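Local coordinates for triosephosphate isomerase (Toxoplasma gondii, PDB 5UPR), which probably interconverts D-glyceraldehyde 3-phosphate and dihydroxyacetone phosphate as a homodimeric isomerase of glycolysis and gluconeogenesis, at residues Gln196-His199 / Arg200-Asn204. Residues are numbered along the deposited sequence; the frame is centred on the assembly and turned at random.
Sequences QETH and RDIRN
I202 meets T198 one helical turn earlier, and its side chain can be followed outward from the backbone. I202 CB lies 3.5 Å from H199 O. I202 CG1, turned beside the backbone N, comes to 3.4 Å from T198 O. That carbonyl oxygen also accepts I202 N at 3.0 Å. I202 CD1, ending an extended chain (chi2 161°), stays against T198 O at 3.6 Å. I202 CD1 and T198 CG2 lie 4.3 Å apart, a loose van der Waals approach on the buried face. Beyond them I202 packs on V220, I176, Y178 and L154, while T198 OG1 bonds back to L194 O. On another face Q196 and R200 run side by side, their amide and guanidinium planes 65° apart. D239 lies where these side chains lead, taking a hydrogen bond from Q196 NE2 and salt bridges from R200 NH1 and R203 NE; R203 also salt-bridges D241. H199 ND1 hydrogen-bonds to the backbone carbonyl oxygen of D239. The backbone bonds R200-Q196, D201-E197, I202-T198 and R203-H199 are those of an alpha-helix. Its inner face packs against parallel strands 174-178 and 220-222, as expected of an outer TIM-barrel helix, here 192-209 in the beta-alpha-beta crossover between them.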
ATOM      1  N   GLN A 196      -1.589  10.055  30.644  1.00 24.34           N
ATOM      2  CA  GLN A 196      -2.600   9.441  31.479  1.00 25.13           C
ATOM      3  C   GLN A 196      -3.928  10.187  31.411  1.00 26.21           C
ATOM      4  O   GLN A 196      -4.968   9.550  31.269  1.00 27.04           O
ATOM      5  CB  GLN A 196      -2.113   9.365  32.950  1.00 26.20           C
ATOM      6  CG  GLN A 196      -3.207   9.060  33.964  1.00 26.65           C
ATOM      7  CD  GLN A 196      -3.926   7.740  33.724  1.00 27.46           C
ATOM      8  OE1 GLN A 196      -3.376   6.794  33.141  1.00 26.20           O
ATOM      9  NE2 GLN A 196      -5.193   7.676  34.204  1.00 27.69           N
ATOM     10  N   GLU A 197      -3.875  11.524  31.485  1.00 26.95           N
ATOM     11  CA  GLU A 197      -5.084  12.359  31.407  1.00 28.87           C
ATOM     12  C   GLU A 197      -5.872  12.099  30.085  1.00 26.77           C
ATOM     13  O   GLU A 197      -7.105  11.904  30.074  1.00 24.70           O
ATOM     14  CB  GLU A 197      -4.733  13.842  31.501  1.00 31.10           C
ATOM     15  CG  GLU A 197      -5.979  14.698  31.748  1.00 34.28           C
ATOM     16  CD  GLU A 197      -5.793  16.213  31.643  1.00 37.44           C
ATOM     17  OE1 GLU A 197      -5.288  16.760  30.646  1.00 40.50           O
ATOM     18  OE2 GLU A 197      -6.184  16.896  32.580  1.00 43.22           O
ATOM     19  N   THR A 198      -5.137  12.125  28.980  1.00 26.44           N
ATOM     20  CA  THR A 198      -5.788  12.015  27.676  1.00 25.55           C
ATOM     21  C   THR A 198      -6.290  10.592  27.453  1.00 24.25           C
ATOM     22  O   THR A 198      -7.353  10.404  26.858  1.00 24.56           O
ATOM     23  CB  THR A 198      -4.849  12.391  26.530  1.00 26.31           C
ATOM     24  OG1 THR A 198      -4.258  13.648  26.776  1.00 27.29           O
ATOM     25  CG2 THR A 198      -5.615  12.476  25.214  1.00 25.37           C
ATOM     26  N   HIS A 199      -5.532   9.597  27.905  1.00 23.14           N
ATOM     27  CA  HIS A 199      -5.975   8.230  27.764  1.00 23.09           C
ATOM     28  C   HIS A 199      -7.273   8.000  28.581  1.00 25.24           C
ATOM     29  O   HIS A 199      -8.165   7.297  28.137  1.00 23.48           O
ATOM     30  CB  HIS A 199      -4.957   7.230  28.211  1.00 22.14           C
ATOM     31  CG  HIS A 199      -3.858   6.970  27.227  1.00 21.24           C
ATOM     32  ND1 HIS A 199      -3.390   5.710  26.985  1.00 20.39           N
ATOM     33  CD2 HIS A 199      -3.111   7.805  26.468  1.00 21.58           C
ATOM     34  CE1 HIS A 199      -2.413   5.763  26.095  1.00 21.64           C
ATOM     35  NE2 HIS A 199      -2.197   7.025  25.786  1.00 21.40           N
ATOM     36  N   ARG A 200      -7.375   8.594  29.736  1.00 27.34           N
ATOM     37  CA  ARG A 200      -8.600   8.502  30.526  1.00 30.12           C
ATOM     38  C   ARG A 200      -9.793   9.197  29.829  1.00 29.50           C
ATOM     39  O   ARG A 200     -10.876   8.696  29.900  1.00 28.82           O
ATOM     40  CB  ARG A 200      -8.364   9.035  31.939  1.00 35.65           C
ATOM     41  CG  ARG A 200      -9.551   8.898  32.913  1.00 41.23           C
ATOM     42  CD  ARG A 200     -10.091   7.500  32.922  1.00 46.87           C
ATOM     43  NE  ARG A 200     -10.316   7.055  34.292  1.00 55.80           N
ATOM     44  CZ  ARG A 200     -10.143   5.797  34.718  1.00 60.41           C
ATOM     45  NH1 ARG A 200      -9.801   4.778  33.878  1.00 60.19           N
ATOM     46  NH2 ARG A 200     -10.344   5.503  36.018  1.00 57.45           N
ATOM     47  N   ASP A 201      -9.582  10.337  29.156  1.00 27.90           N
ATOM     48  CA  ASP A 201     -10.583  10.959  28.332  1.00 27.95           C
ATOM     49  C   ASP A 201     -11.038  10.037  27.190  1.00 26.93           C
ATOM     50  O   ASP A 201     -12.202   9.992  26.888  1.00 26.51           O
ATOM     51  CB  ASP A 201     -10.062  12.248  27.679  1.00 29.42           C
ATOM     52  CG  ASP A 201      -9.896  13.417  28.637  1.00 32.99           C
ATOM     53  OD1 ASP A 201     -10.496  13.400  29.744  1.00 35.39           O
ATOM     54  OD2 ASP A 201      -9.230  14.381  28.186  1.00 34.77           O
ATOM     55  N   ILE A 202     -10.112   9.346  26.559  1.00 24.25           N
ATOM     56  CA  ILE A 202     -10.414   8.416  25.507  1.00 24.00           C
ATOM     57  C   ILE A 202     -11.260   7.262  26.073  1.00 24.55           C
ATOM     58  O   ILE A 202     -12.269   6.872  25.455  1.00 23.38           O
ATOM     59  CB  ILE A 202      -9.130   7.887  24.820  1.00 23.10           C
ATOM     60  CG1 ILE A 202      -8.484   9.000  24.015  1.00 22.29           C
ATOM     61  CG2 ILE A 202      -9.448   6.627  23.969  1.00 22.27           C
ATOM     62  CD1 ILE A 202      -7.061   8.695  23.717  1.00 22.02           C
ATOM     63  N   ARG A 203     -10.892   6.770  27.236  1.00 25.12           N
ATOM     64  CA  ARG A 203     -11.665   5.672  27.880  1.00 25.91           C
ATOM     65  C   ARG A 203     -13.062   6.144  28.316  1.00 26.32           C
ATOM     66  O   ARG A 203     -14.002   5.403  28.169  1.00 27.94           O
ATOM     67  CB  ARG A 203     -10.873   5.027  29.015  1.00 26.23           C
ATOM     68  CG  ARG A 203     -11.355   3.633  29.411  1.00 27.08           C
ATOM     69  CD  ARG A 203     -10.509   2.971  30.504  1.00 27.40           C
ATOM     70  NE  ARG A 203      -9.079   2.909  30.120  1.00 26.99           N
ATOM     71  CZ  ARG A 203      -8.547   2.080  29.230  1.00 27.50           C
ATOM     72  NH1 ARG A 203      -9.262   1.175  28.605  1.00 28.01           N
ATOM     73  NH2 ARG A 203      -7.247   2.168  28.960  1.00 28.78           N
ATOM     74  N   ASN A 204     -13.194   7.386  28.752  1.00 27.53           N
ATOM     75  CA  ASN A 204     -14.500   7.955  29.118  1.00 29.95           C
ATOM     76  C   ASN A 204     -15.316   8.104  27.843  1.00 30.26           C
ATOM     77  O   ASN A 204     -16.525   7.906  27.899  1.00 29.06           O
ATOM     78  CB  ASN A 204     -14.442   9.318  29.833  1.00 31.93           C
ATOM     79  CG  ASN A 204     -13.814   9.266  31.219  1.00 33.92           C
ATOM     80  OD1 ASN A 204     -13.741   8.209  31.856  1.00 33.27           O
ATOM     81  ND2 ASN A 204     -13.316  10.432  31.682  1.00 34.05           N
TER